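Local coordinates for vanadium-dependent haloperoxidase (Zobellia galactanivorans, PDB 4CIT), which is a vanadate-dependent haloperoxidase classed as an iodoperoxidase, which probably oxidises iodide with hydrogen peroxide at a protein-bound vanadate, at residues A67-A72 with E118-L123; G93-P98 with A160-E165; Q192-A197 with R339-I344; G289-G294 with D391-P396; L356-F361 with G421-R426. All coordinates share one frame; numbering follows the deposited sequence. Where two conformers were deposited one is given.

In the fold
This helical chain illustrates how a scaffold and a cofactor site are built from separate clusters of contacts. Interactions 1 and 2 come first, alternating along the sequence; their centres lie about 11 Å apart, and they touch where helices 108-123 and 146-167 pack. On the opposite side of the chain's centre, interactions 3 and 5, with centres about 9 Å apart, follow in series and meet at the same vanadate. Interaction 4 alternates in sequence with both of these. It touches interaction 1 through Asn70 and Met293, its centre about 20 Å from that of interaction 5. The vanadate site thus lies at one end and helix and loop packing at the other, with interaction 4 between.

Interaction 1 of 5, residues A67-A72 with E118-L123; sequences AYPNVA and ELSKRL
Tyr68 meets Leu123 only through the base of its side chain, with CB 4.2 Å from Leu123 CD1. Its CG stands anti to the carbonyl carbon (chi1 -78°), and the ring leads away from the contact. There it packs edge-to-face on Trp166, while its hydroxyl is hydrogen-bonded to Asp170.

Pro69 comes next and has the largest contact of its segment. Lacking an N-H, it makes no bond to the preceding turn, and helix 59-80 is kinked here. The ring points at the partner helix, and its CG has three neighbours: Leu119 CB at 3.9 Å, Ser120 OG at 3.5 Å and Leu123 CD1 at 3.7 Å. The last of these is a tip-to-tip approach, whereas the serine oxygen is a plain van der Waals neighbour whose hydrogen bond goes to His116 O in its own helix.

The two helices run nearly antiparallel, at 162°, as a packed pair within the helical scaffold of this haloperoxidase. Their axes approach to 8.6 Å, and the nearest CA atoms across them, those of Pro69 and Leu119, are 5.3 Å apart.

One turn beyond the proline, Ala72 CB touches Leu119 CD1 at 3.5 Å. Leu119 reaches it because its CD1 lies anti to CA (chi2 180°), extending the branch across the interface. The same leucine also packs on Ile163 of helix 146-167, which brings a third helix against the pair.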
# COMPACT_ATOMS: atom_id res chain seq x y z
N ALA A 67 0.77 2.29 7.23
CA ALA A 67 -0.04 1.61 8.21
C ALA A 67 0.06 2.06 9.65
O ALA A 67 -0.96 2.31 10.29
CB ALA A 67 0.22 0.12 8.19
N TYR A 68 1.28 2.18 10.17
CA TYR A 68 1.47 2.50 11.55
C TYR A 68 0.88 3.87 11.99
O TYR A 68 0.24 3.97 13.04
CB TYR A 68 2.92 2.42 11.99
CG TYR A 68 3.35 0.98 12.21
CD1 TYR A 68 2.90 0.25 13.34
CD2 TYR A 68 4.23 0.40 11.36
CE1 TYR A 68 3.33 -1.07 13.57
CE2 TYR A 68 4.64 -0.94 11.54
CZ TYR A 68 4.21 -1.66 12.65
OH TYR A 68 4.66 -2.92 12.84
N PRO A 69 1.10 4.93 11.22
CA PRO A 69 0.53 6.19 11.62
C PRO A 69 -1.01 6.20 11.60
O PRO A 69 -1.65 6.80 12.46
CB PRO A 69 1.10 7.15 10.61
CG PRO A 69 2.41 6.51 10.17
CD PRO A 69 1.97 5.09 10.01
N ASN A 70 -1.63 5.51 10.64
CA ASN A 70 -3.06 5.35 10.70
C ASN A 70 -3.52 4.60 11.90
O ASN A 70 -4.55 4.99 12.53
CB ASN A 70 -3.59 4.70 9.41
CG ASN A 70 -3.49 5.63 8.24
OD1 ASN A 70 -3.70 6.88 8.37
ND2 ASN A 70 -3.36 5.04 7.05
N VAL A 71 -2.85 3.51 12.31
CA VAL A 71 -3.26 2.77 13.49
C VAL A 71 -3.24 3.67 14.70
O VAL A 71 -4.18 3.60 15.54
CB VAL A 71 -2.40 1.46 13.70
CG1 VAL A 71 -2.62 0.80 15.03
CG2 VAL A 71 -2.69 0.49 12.57
N ALA A 72 -2.15 4.46 14.86
CA ALA A 72 -2.10 5.41 15.98
C ALA A 72 -3.28 6.39 16.06
O ALA A 72 -3.93 6.54 17.11
CB ALA A 72 -0.75 6.16 16.00
N GLU A 118 3.61 12.61 13.67
CA GLU A 118 4.83 12.25 14.38
C GLU A 118 5.37 10.87 13.95
O GLU A 118 6.54 10.69 13.66
CB GLU A 118 4.52 12.14 15.92
CG GLU A 118 5.58 11.50 16.79
CD GLU A 118 6.93 12.17 16.80
OE1 GLU A 118 7.07 13.31 16.38
OE2 GLU A 118 7.94 11.45 17.08
N LEU A 119 4.47 9.86 13.81
CA LEU A 119 4.93 8.54 13.36
C LEU A 119 5.35 8.55 11.91
O LEU A 119 6.35 7.90 11.56
CB LEU A 119 3.89 7.46 13.61
CG LEU A 119 3.71 7.28 15.09
CD1 LEU A 119 2.70 6.25 15.28
CD2 LEU A 119 4.95 6.79 15.80
N SER A 120 4.63 9.28 11.08
CA SER A 120 5.01 9.43 9.69
C SER A 120 6.48 9.99 9.58
O SER A 120 7.29 9.47 8.85
CB SER A 120 4.10 10.30 8.95
OG SER A 120 2.84 9.71 8.79
N LYS A 121 6.78 11.02 10.37
CA LYS A 121 8.11 11.62 10.47
C LYS A 121 9.12 10.59 10.87
O LYS A 121 10.19 10.55 10.26
CB LYS A 121 8.11 12.76 11.47
CG LYS A 121 9.35 13.59 11.62
CD LYS A 121 9.41 14.19 13.02
CE LYS A 121 9.87 13.12 14.01
NZ LYS A 121 9.76 13.62 15.42
N ARG A 122 8.84 9.77 11.87
CA ARG A 122 9.78 8.75 12.26
C ARG A 122 10.08 7.71 11.18
O ARG A 122 11.20 7.17 11.18
CB ARG A 122 9.32 8.02 13.49
CG ARG A 122 9.19 8.86 14.70
CD ARG A 122 8.95 7.98 15.92
NE ARG A 122 8.33 8.75 16.98
CZ ARG A 122 8.05 8.21 18.16
NH1 ARG A 122 8.36 6.92 18.42
NH2 ARG A 122 7.47 8.95 19.10
N LEU A 123 9.14 7.48 10.29
CA LEU A 123 9.22 6.36 9.31
C LEU A 123 9.85 6.77 7.97
O LEU A 123 10.17 5.92 7.17
CB LEU A 123 7.82 5.83 9.09
CG LEU A 123 7.28 5.00 10.19
CD1 LEU A 123 5.72 4.90 10.10
CD2 LEU A 123 7.93 3.65 10.09

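Interaction 2 of 5, residues G93-P98 with A160-E165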
# COMPACT_ATOMS: atom_id res chain seq x y z
N GLY A 93 0.46 -8.23 18.71
CA GLY A 93 1.30 -7.53 19.68
C GLY A 93 0.74 -6.17 20.23
O GLY A 93 1.40 -5.56 21.02
N LEU A 94 -0.35 -5.67 19.73
CA LEU A 94 -0.81 -4.34 20.04
C LEU A 94 -1.67 -4.40 21.30
O LEU A 94 -2.67 -5.13 21.39
CB LEU A 94 -1.66 -3.81 18.94
CG LEU A 94 -2.22 -2.40 19.21
CD1 LEU A 94 -1.12 -1.39 19.45
CD2 LEU A 94 -3.14 -2.00 18.06
N THR A 95 -1.21 -3.64 22.29
CA THR A 95 -1.94 -3.39 23.54
C THR A 95 -2.58 -2.03 23.64
O THR A 95 -2.40 -1.14 22.80
CB THR A 95 -1.02 -3.55 24.79
OG1 THR A 95 0.00 -2.55 24.74
CG2 THR A 95 -0.45 -5.00 24.87
N ALA A 96 -3.40 -1.87 24.67
CA ALA A 96 -4.18 -0.62 24.79
C ALA A 96 -3.34 0.66 24.88
O ALA A 96 -2.35 0.76 25.66
CB ALA A 96 -5.20 -0.73 25.90
N ILE A 97 -3.75 1.68 24.13
CA ILE A 97 -3.11 3.01 24.25
C ILE A 97 -3.49 3.68 25.58
O ILE A 97 -4.51 3.35 26.17
CB ILE A 97 -3.44 3.99 23.11
CG1 ILE A 97 -4.93 4.24 22.93
CG2 ILE A 97 -2.81 3.52 21.74
CD1 ILE A 97 -5.24 5.52 22.20
N PRO A 98 -2.67 4.64 25.99
CA PRO A 98 -3.03 5.41 27.14
C PRO A 98 -4.34 6.13 26.89
O PRO A 98 -4.53 6.62 25.79
CB PRO A 98 -1.89 6.46 27.25
CG PRO A 98 -0.80 5.96 26.42
CD PRO A 98 -1.32 4.95 25.48
N ALA A 160 1.60 8.28 20.19
CA ALA A 160 2.63 7.98 19.23
C ALA A 160 3.77 7.26 19.88
O ALA A 160 4.35 6.34 19.27
CB ALA A 160 3.16 9.26 18.56
N ASP A 161 4.13 7.59 21.15
CA ASP A 161 5.19 6.90 21.77
C ASP A 161 4.79 5.45 22.02
O ASP A 161 5.64 4.56 21.94
CB ASP A 161 5.67 7.50 23.12
CG ASP A 161 6.41 8.86 22.94
OD1 ASP A 161 7.01 9.18 21.83
OD2 ASP A 161 6.37 9.63 23.93
N HIS A 162 3.54 5.21 22.39
CA HIS A 162 3.10 3.87 22.67
C HIS A 162 3.16 3.05 21.40
O HIS A 162 3.66 1.88 21.37
CB HIS A 162 1.74 3.86 23.38
CG HIS A 162 1.15 2.48 23.57
ND1 HIS A 162 1.39 1.74 24.69
CD2 HIS A 162 0.31 1.74 22.79
CE1 HIS A 162 0.76 0.58 24.60
NE2 HIS A 162 0.08 0.56 23.46
N ILE A 163 2.55 3.60 20.36
CA ILE A 163 2.50 2.90 19.10
C ILE A 163 3.92 2.71 18.52
O ILE A 163 4.25 1.60 18.01
CB ILE A 163 1.60 3.62 18.12
CG1 ILE A 163 0.19 3.68 18.73
CG2 ILE A 163 1.75 2.98 16.74
CD1 ILE A 163 -0.57 2.37 18.76
N GLY A 164 4.77 3.70 18.74
CA GLY A 164 6.21 3.60 18.34
C GLY A 164 6.96 2.42 19.00
O GLY A 164 7.73 1.74 18.35
N GLU A 165 6.69 2.16 20.27
CA GLU A 165 7.31 1.06 20.93
C GLU A 165 6.93 -0.27 20.26
O GLU A 165 7.80 -1.11 20.16
CB GLU A 165 6.96 0.98 22.42
CG GLU A 165 7.64 2.09 23.17
CD GLU A 165 7.23 2.13 24.66
OE1 GLU A 165 6.80 1.08 25.22
OE2 GLU A 165 7.38 3.23 25.27
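His162 dominates this contact, standing out from its helix into the bend of the loop 93-98. Its CG is anti to the backbone N (chi1 173°), which carries CG off the helix toward the loop. At the far end of the ring, NE2 donates to Thr95 O at 3.1 Å with an N-H...O angle of 154°; the donor sits well above the carbonyl plane. Thr95 OG1 lies at the ring edge, 3.2 Å from His162 CE1.

The CA of Ile97 lies over one face of the ring, 4.2 Å from its centroid in a CH-pi contact displaced toward the rim, and Ile97 CG2 is 3.7 Å from His162 CD2. Nearer the helix, Pro98 CD rests 3.9 Å from His162 CB. An alanine in place of His162 would probably leave Thr95 O without its imidazole donor and open a gap beneath the backbone of Ile97.

Ile163, the next residue on the helix, supplies the apolar part. Its CD1 bridges two side chains of the loop, lying 3.9 Å from Leu94 CD1 and equally far from Ile97 CG2. Ile163 packs on Ala72 of helix 59-80, while Pro98 O accepts a hydrogen bond from Tyr155 OH. Here an irregular connection between helices 59-80 and 108-123 is laid over helix 146-167, the polar bond toward solvent and the aliphatic groups inward: an inter-helix loop packed on the side of a helical bundle.

Interaction 3 of 5, residues Q192-A197 with R339-I344; sequences QPTPPA and RPETVI. With VO4 (vanadate ion), chain F.
Arg339 of the vanadate site is the N-cap residue of helix 340-347, and the proline-rich loop 192-197 packs on the first turn of that helix through Gln192, Thr194 and Pro195. The loop is irregular, and no direct hydrogen bond joins it to residues 339-344. Packing and water do the joining.

Thr342 presents both of its branches to this loop. Its CG2, anti to the backbone N, lies 3.4 Å from Gln192 OE1, with the rest of the amide close by. Its OG1 meets the methyl CG2 of Thr194, also at 3.4 Å, the two threonines crossing at about a right angle. Thr342 OG1 is also hydrogen-bonded to a water 2.8 Å away. That water donates to Gln192 O and accepts from Arg339 N, so it ties the loop backbone to the start of the helix.

Glu341 slides past Pro195 in the opposite direction, its OE1 3.3 Å from Pro195 CG. A second water donates to both Pro195 O and Glu341 OE2, the latter at 2.6 Å, and OE2 is also hydrogen-bonded to Thr358 OG1.

Arg339 starts at the loop, but its chain bends at chi2 (-83°), which swings CD away from the loop; the guanidinium beyond it faces the vanadate. NE is bonded to Phe361 O and NH1 to Ile423 O, which should fix the rotation of the group. Vanadate oxygen O4 lies in the guanidinium plane, at its edge, and takes a bond from each terminal nitrogen: 3.0 Å from Arg339 NH1 and 3.1 Å from NH2.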
# COMPACT_ATOMS: atom_id res chain seq x y z
N GLN A 192 16.82 -13.73 -12.24
CA GLN A 192 18.04 -12.96 -12.51
C GLN A 192 17.76 -11.47 -12.47
O GLN A 192 16.74 -10.99 -13.00
CB GLN A 192 18.51 -13.22 -13.95
CG GLN A 192 18.99 -14.56 -14.24
CD GLN A 192 19.45 -14.63 -15.69
OE1 GLN A 192 19.81 -13.62 -16.31
NE2 GLN A 192 19.27 -15.75 -16.24
N PRO A 193 18.68 -10.68 -11.92
CA PRO A 193 18.53 -9.27 -12.15
C PRO A 193 18.48 -8.92 -13.62
O PRO A 193 19.03 -9.65 -14.46
CB PRO A 193 19.79 -8.64 -11.50
CG PRO A 193 20.22 -9.58 -10.47
CD PRO A 193 19.88 -10.95 -11.11
N THR A 194 17.73 -7.87 -13.89
CA THR A 194 17.36 -7.45 -15.27
C THR A 194 17.88 -6.10 -15.65
O THR A 194 18.01 -5.22 -14.84
CB THR A 194 15.80 -7.45 -15.41
OG1 THR A 194 15.17 -6.74 -14.34
CG2 THR A 194 15.22 -8.91 -15.37
N PRO A 195 18.14 -5.90 -16.99
CA PRO A 195 18.57 -4.59 -17.44
C PRO A 195 17.47 -3.57 -17.35
O PRO A 195 16.25 -3.92 -17.36
CB PRO A 195 18.92 -4.85 -18.93
CG PRO A 195 17.94 -5.96 -19.34
CD PRO A 195 17.93 -6.87 -18.12
N PRO A 196 17.83 -2.28 -17.37
CA PRO A 196 19.16 -1.71 -17.57
C PRO A 196 20.04 -1.71 -16.32
O PRO A 196 21.28 -1.74 -16.43
CB PRO A 196 18.85 -0.25 -18.03
CG PRO A 196 17.49 0.07 -17.54
CD PRO A 196 16.74 -1.29 -17.58
N ALA A 197 19.45 -1.75 -15.13
CA ALA A 197 20.21 -1.46 -13.87
C ALA A 197 20.77 -2.69 -13.16
O ALA A 197 21.77 -2.61 -12.45
CB ALA A 197 19.37 -0.62 -12.97
N ARG A 339 11.89 -13.42 -14.72
CA ARG A 339 11.04 -12.51 -15.41
C ARG A 339 11.00 -12.78 -16.90
O ARG A 339 11.94 -13.35 -17.47
CB ARG A 339 11.50 -11.07 -15.14
CG ARG A 339 11.29 -10.66 -13.73
CD ARG A 339 9.84 -10.20 -13.52
NE ARG A 339 9.68 -9.61 -12.17
CZ ARG A 339 8.73 -8.77 -11.82
NH1 ARG A 339 7.72 -8.46 -12.63
NH2 ARG A 339 8.68 -8.33 -10.57
N PRO A 340 9.85 -12.45 -17.56
CA PRO A 340 9.64 -12.74 -18.94
C PRO A 340 10.73 -12.22 -19.91
O PRO A 340 11.15 -13.02 -20.81
CB PRO A 340 8.29 -12.06 -19.24
CG PRO A 340 7.57 -12.04 -17.98
CD PRO A 340 8.67 -11.81 -16.94
N GLU A 341 11.22 -10.99 -19.72
CA GLU A 341 12.24 -10.49 -20.66
C GLU A 341 13.49 -11.34 -20.69
O GLU A 341 14.12 -11.48 -21.76
CB GLU A 341 12.60 -9.02 -20.41
CG GLU A 341 13.36 -8.72 -19.15
CD GLU A 341 13.85 -7.26 -19.20
OE1 GLU A 341 14.80 -6.90 -19.96
OE2 GLU A 341 13.21 -6.42 -18.60
N THR A 342 13.93 -11.82 -19.54
CA THR A 342 15.14 -12.65 -19.41
C THR A 342 15.02 -13.93 -20.27
O THR A 342 15.92 -14.23 -21.08
CB THR A 342 15.34 -13.03 -17.96
OG1 THR A 342 15.20 -11.82 -17.15
CG2 THR A 342 16.72 -13.65 -17.78
N VAL A 343 13.88 -14.63 -20.20
CA VAL A 343 13.70 -15.86 -20.92
C VAL A 343 13.51 -15.56 -22.39
O VAL A 343 14.10 -16.23 -23.26
CB VAL A 343 12.48 -16.70 -20.41
CG1 VAL A 343 12.53 -18.07 -21.03
CG2 VAL A 343 12.53 -16.81 -18.86
N ILE A 344 12.79 -14.51 -22.67
CA ILE A 344 12.55 -14.16 -24.08
C ILE A 344 13.88 -13.75 -24.73
O ILE A 344 14.17 -14.20 -25.88
CB ILE A 344 11.45 -13.08 -24.25
CG1 ILE A 344 10.03 -13.67 -23.90
CG2 ILE A 344 11.53 -12.48 -25.65
CD1 ILE A 344 9.10 -12.55 -23.54
O4 VO4 F . 6.24 -6.47 -11.00
O HOH W 1 14.72 -12.42 -14.44
O HOH W 2 13.55 -3.93 -18.16

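Interaction 4 of 5, residues G289-G294 with D391-P396; sequences GAHWMG and DDTEVP
A buried histidine-carboxylate pair, His291 with Asp391, joins helix 288-302 to the turn that follows strand 389-391. His291 NE2 donates to Asp391 OD2 at 2.6 Å, and the bond is almost straight at 175°. The carboxylate oxygen offers its syn lone pair and lies in the imidazole plane, although the ring and carboxylate planes are turned 64° apart. A buried carboxylate this close would be expected to favour a proton on His291 NE2. The imidazole reaches this partner because CG is anti to the backbone N (chi1 -171°), carrying the ring off the helix.

The other carboxylate oxygen organises the loop. Asp391 OD1 accepts from Thr393 N at 2.9 Å, which makes an Asx turn that leads into a type I beta turn from Asp392 to Val395. In the Thr393 conformer modelled, one of two, OG1 also donates to Asp391 OD1 and sits over a face of the histidine ring.

Glu394 OE2 comes to 2.9 Å from His291 ND1, but the angle is too poor for a hydrogen bond. Trp266 stacks on the imidazole from outside the two segments. Asp391 continues into the two-stranded antiparallel sheet through backbone bonds with Arg402. Further along the helix, Gly294 lets the turn come close: Thr393 CG2 is 3.7 Å from Gly294 C, and in this conformer a CB on Gly294 would probably run into that methyl.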
# COMPACT_ATOMS: atom_id res chain seq x y z
N GLY A 289 0.85 0.61 -3.36
CA GLY A 289 0.17 0.88 -2.08
C GLY A 289 -0.30 2.32 -1.93
O GLY A 289 -1.42 2.61 -1.47
N ALA A 290 0.57 3.23 -2.36
CA ALA A 290 0.24 4.68 -2.38
C ALA A 290 -0.90 4.99 -3.31
O ALA A 290 -1.79 5.81 -3.00
CB ALA A 290 1.47 5.53 -2.72
N HIS A 291 -0.96 4.30 -4.48
CA HIS A 291 -2.02 4.55 -5.40
C HIS A 291 -3.37 4.15 -4.76
O HIS A 291 -4.36 4.92 -4.88
CB HIS A 291 -1.75 3.77 -6.65
CG HIS A 291 -2.66 4.07 -7.80
ND1 HIS A 291 -2.27 3.84 -9.11
CD2 HIS A 291 -3.90 4.59 -7.88
CE1 HIS A 291 -3.21 4.27 -9.93
NE2 HIS A 291 -4.26 4.62 -9.21
N TRP A 292 -3.39 3.01 -4.08
CA TRP A 292 -4.63 2.57 -3.42
C TRP A 292 -5.01 3.43 -2.22
O TRP A 292 -6.17 3.59 -1.95
CB TRP A 292 -4.60 1.07 -3.12
CG TRP A 292 -4.89 0.28 -4.37
CD1 TRP A 292 -3.96 -0.25 -5.25
CD2 TRP A 292 -6.17 -0.00 -4.92
NE1 TRP A 292 -4.61 -0.87 -6.30
CE2 TRP A 292 -5.97 -0.69 -6.13
CE3 TRP A 292 -7.47 0.30 -4.53
CZ2 TRP A 292 -7.04 -1.14 -6.92
CZ3 TRP A 292 -8.53 -0.18 -5.27
CH2 TRP A 292 -8.30 -0.86 -6.48
N MET A 293 -4.03 3.99 -1.53
CA MET A 293 -4.28 4.99 -0.54
C MET A 293 -4.95 6.21 -1.15
O MET A 293 -5.88 6.78 -0.57
CB MET A 293 -3.04 5.37 0.29
CG MET A 293 -2.53 4.27 1.14
SD MET A 293 -3.65 3.76 2.50
CE MET A 293 -3.69 5.26 3.37
N GLY A 294 -4.54 6.58 -2.35
CA GLY A 294 -5.13 7.61 -3.06
C GLY A 294 -6.59 7.33 -3.47
O GLY A 294 -7.47 8.23 -3.36
N ASP A 391 -10.33 8.35 -11.03
CA ASP A 391 -9.04 8.18 -10.36
C ASP A 391 -8.08 9.23 -10.87
O ASP A 391 -7.53 9.03 -11.99
CB ASP A 391 -8.49 6.76 -10.59
CG ASP A 391 -7.11 6.53 -9.98
OD1 ASP A 391 -6.53 7.49 -9.35
OD2 ASP A 391 -6.63 5.38 -10.07
N ASP A 392 -7.91 10.32 -10.17
CA ASP A 392 -6.93 11.39 -10.50
C ASP A 392 -5.63 11.30 -9.70
O ASP A 392 -4.84 12.26 -9.65
CB ASP A 392 -7.54 12.78 -10.31
CG ASP A 392 -7.79 13.15 -8.86
OD1 ASP A 392 -7.78 12.23 -8.02
OD2 ASP A 392 -8.15 14.36 -8.60
N THR A 393 -5.32 10.10 -9.19
CA THR A 393 -4.16 9.95 -8.34
C THR A 393 -2.84 10.14 -9.05
O THR A 393 -1.88 10.56 -8.40
CB THR A 393 -4.12 8.58 -7.63
OG1 THR A 393 -4.06 7.52 -8.61
CG2 THR A 393 -5.31 8.38 -6.78
N GLU A 394 -2.80 9.86 -10.34
CA GLU A 394 -1.63 9.87 -11.17
C GLU A 394 -1.46 11.18 -11.92
O GLU A 394 -0.42 11.40 -12.53
CB GLU A 394 -1.69 8.71 -12.19
CG GLU A 394 -1.78 7.28 -11.60
CD GLU A 394 -0.46 6.77 -10.93
OE1 GLU A 394 0.63 7.23 -11.31
OE2 GLU A 394 -0.46 5.83 -10.12
N VAL A 395 -2.44 12.10 -11.81
CA VAL A 395 -2.30 13.38 -12.45
C VAL A 395 -1.02 14.11 -12.06
O VAL A 395 -0.40 14.68 -12.90
CB VAL A 395 -3.57 14.25 -12.28
CG1 VAL A 395 -3.41 15.66 -12.82
CG2 VAL A 395 -4.75 13.61 -13.01
N PRO A 396 -0.65 14.17 -10.79
CA PRO A 396 0.64 14.85 -10.50
C PRO A 396 1.90 14.13 -10.96
O PRO A 396 3.02 14.69 -10.78
CB PRO A 396 0.70 14.81 -8.97
CG PRO A 396 -0.70 14.67 -8.56
CD PRO A 396 -1.31 13.75 -9.55

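Interaction 5 of 5, residues L356-F361 with G421-R426; sequences LQTPPF and GGIHYR. With VO4 (vanadate ion), chain B; VO4 (vanadate ion), chain F; VO4 (vanadate ion), chain E; VO4 (vanadate ion), chain D.
Leu356 and Ile423 anchor a buried loop-to-loop contact at the vanadate site of the PAP2-type fold, where the connection before helix 367-383 runs beside the turn linking helices 407-420 and 426-446. That turn carries a Schellman motif, with Gly422 at positive phi. Leu356 N donates to Gly421 O at 2.9 Å and a nearly straight 171°.

The leucine side chain continues over the same glycine, its CD1 3.8 Å from Gly421 CA, a spot where a CB on Gly421 would clash. CD1 also meets Ile423 CD1 at 4.0 Å. An alanine in place of Leu356 would keep the backbone bond but would probably open a gap over Gly421 and leave the Ile423 tip without its neighbour.

With CG1 between the backbone N and the carbonyl carbon (chi1 71°), Ile423 has CG2 left anti to the carbonyl carbon, packed 3.6 Å from Thr358 OG1 and from the buried Leu356 O, which has no polar partner in the model. A water donates to Thr358 OG1, which Glu341 also holds, and to Gly422 O, bridging the loops. Pro359 CD rests on Ile423 CB.

Pro359, Phe361 and His424 line the cofactor. Glu363 OE2 accepts from ND1 of the histidine and probably orients its ring. His424 NE2 binds the vanadium at 2.2 Å, roughly perpendicular to the three V-O bonds to O2, O3 and O4, consistent with an axial ligand of a trigonal bipyramid.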
# COMPACT_ATOMS: atom_id res chain seq x y z
N LEU A 356 6.96 -1.93 -20.29
CA LEU A 356 7.47 -1.31 -19.06
C LEU A 356 8.83 -1.89 -18.72
O LEU A 356 9.08 -3.05 -18.99
CB LEU A 356 6.54 -1.60 -17.91
CG LEU A 356 5.11 -1.07 -18.11
CD1 LEU A 356 4.26 -1.49 -16.92
CD2 LEU A 356 5.01 0.42 -18.33
N GLN A 357 9.64 -1.14 -17.99
CA GLN A 357 10.83 -1.69 -17.40
C GLN A 357 10.49 -2.73 -16.33
O GLN A 357 9.56 -2.52 -15.55
CB GLN A 357 11.61 -0.55 -16.75
CG GLN A 357 12.95 -1.00 -16.21
CD GLN A 357 13.85 0.18 -15.74
OE1 GLN A 357 14.23 0.29 -14.52
NE2 GLN A 357 14.21 1.05 -16.72
N THR A 358 11.28 -3.81 -16.24
CA THR A 358 11.00 -4.88 -15.30
C THR A 358 11.47 -4.47 -13.93
O THR A 358 12.58 -4.02 -13.82
CB THR A 358 11.70 -6.19 -15.75
OG1 THR A 358 11.27 -6.51 -17.10
CG2 THR A 358 11.27 -7.29 -14.78
N PRO A 359 10.61 -4.56 -12.91
CA PRO A 359 11.03 -4.28 -11.59
C PRO A 359 12.01 -5.25 -11.01
O PRO A 359 12.01 -6.42 -11.34
CB PRO A 359 9.73 -4.30 -10.81
CG PRO A 359 8.64 -4.13 -11.82
CD PRO A 359 9.19 -4.87 -12.96
N PRO A 360 12.86 -4.78 -10.07
CA PRO A 360 13.93 -5.60 -9.58
C PRO A 360 13.60 -6.56 -8.47
O PRO A 360 14.10 -6.44 -7.37
CB PRO A 360 14.95 -4.56 -9.08
CG PRO A 360 14.09 -3.44 -8.58
CD PRO A 360 12.89 -3.40 -9.52
N PHE A 361 12.79 -7.56 -8.77
CA PHE A 361 12.42 -8.57 -7.82
C PHE A 361 11.78 -9.73 -8.56
O PHE A 361 11.31 -9.53 -9.74
CB PHE A 361 11.56 -8.08 -6.65
CG PHE A 361 10.56 -7.04 -6.98
CD1 PHE A 361 9.33 -7.39 -7.48
CD2 PHE A 361 10.85 -5.72 -6.77
CE1 PHE A 361 8.36 -6.46 -7.74
CE2 PHE A 361 9.94 -4.75 -7.05
CZ PHE A 361 8.68 -5.11 -7.58
N GLY A 421 2.13 -4.71 -19.77
CA GLY A 421 3.43 -4.20 -19.51
C GLY A 421 4.64 -5.08 -19.82
O GLY A 421 5.79 -4.56 -19.85
N GLY A 422 4.42 -6.37 -20.05
CA GLY A 422 5.47 -7.34 -20.42
C GLY A 422 6.32 -7.82 -19.32
O GLY A 422 7.38 -8.38 -19.58
N ILE A 423 5.87 -7.63 -18.05
CA ILE A 423 6.70 -7.97 -16.91
C ILE A 423 6.19 -9.11 -16.02
O ILE A 423 6.87 -9.54 -15.12
CB ILE A 423 7.08 -6.72 -16.05
CG1 ILE A 423 5.88 -6.17 -15.29
CG2 ILE A 423 7.80 -5.71 -16.94
CD1 ILE A 423 4.92 -5.36 -16.07
N HIS A 424 4.96 -9.53 -16.22
CA HIS A 424 4.36 -10.70 -15.52
C HIS A 424 3.75 -11.65 -16.46
O HIS A 424 3.10 -11.26 -17.43
CB HIS A 424 3.31 -10.27 -14.46
CG HIS A 424 3.89 -9.76 -13.17
ND1 HIS A 424 4.62 -10.53 -12.31
CD2 HIS A 424 3.91 -8.50 -12.65
CE1 HIS A 424 5.00 -9.79 -11.27
NE2 HIS A 424 4.58 -8.55 -11.46
N TYR A 425 3.83 -12.93 -16.12
CA TYR A 425 3.03 -13.97 -16.81
C TYR A 425 1.59 -14.00 -16.26
O TYR A 425 1.30 -13.56 -15.13
CB TYR A 425 3.65 -15.37 -16.56
CG TYR A 425 5.16 -15.49 -16.76
CD1 TYR A 425 5.72 -15.56 -17.98
CD2 TYR A 425 6.00 -15.44 -15.68
CE1 TYR A 425 7.13 -15.63 -18.16
CE2 TYR A 425 7.38 -15.53 -15.82
CZ TYR A 425 7.95 -15.60 -17.07
OH TYR A 425 9.34 -15.65 -17.08
N ARG A 426 0.70 -14.68 -16.99
CA ARG A 426 -0.67 -14.83 -16.56
C ARG A 426 -0.83 -15.36 -15.16
O ARG A 426 -1.70 -14.85 -14.39
CB ARG A 426 -1.48 -15.65 -17.61
CG ARG A 426 -2.94 -15.94 -17.22
CD ARG A 426 -3.55 -16.80 -18.32
NE ARG A 426 -3.75 -15.98 -19.51
CZ ARG A 426 -4.78 -15.16 -19.72
NH1 ARG A 426 -5.81 -15.11 -18.87
NH2 ARG A 426 -4.84 -14.42 -20.85
V VO4 B . 4.97 -6.88 -10.16
O4 VO4 F . 6.24 -6.47 -11.00
O3 VO4 E . 5.25 -8.00 -8.88
O2 VO4 D . 3.18 -6.48 -10.49
O HOH W 3 9.88 -8.80 -18.21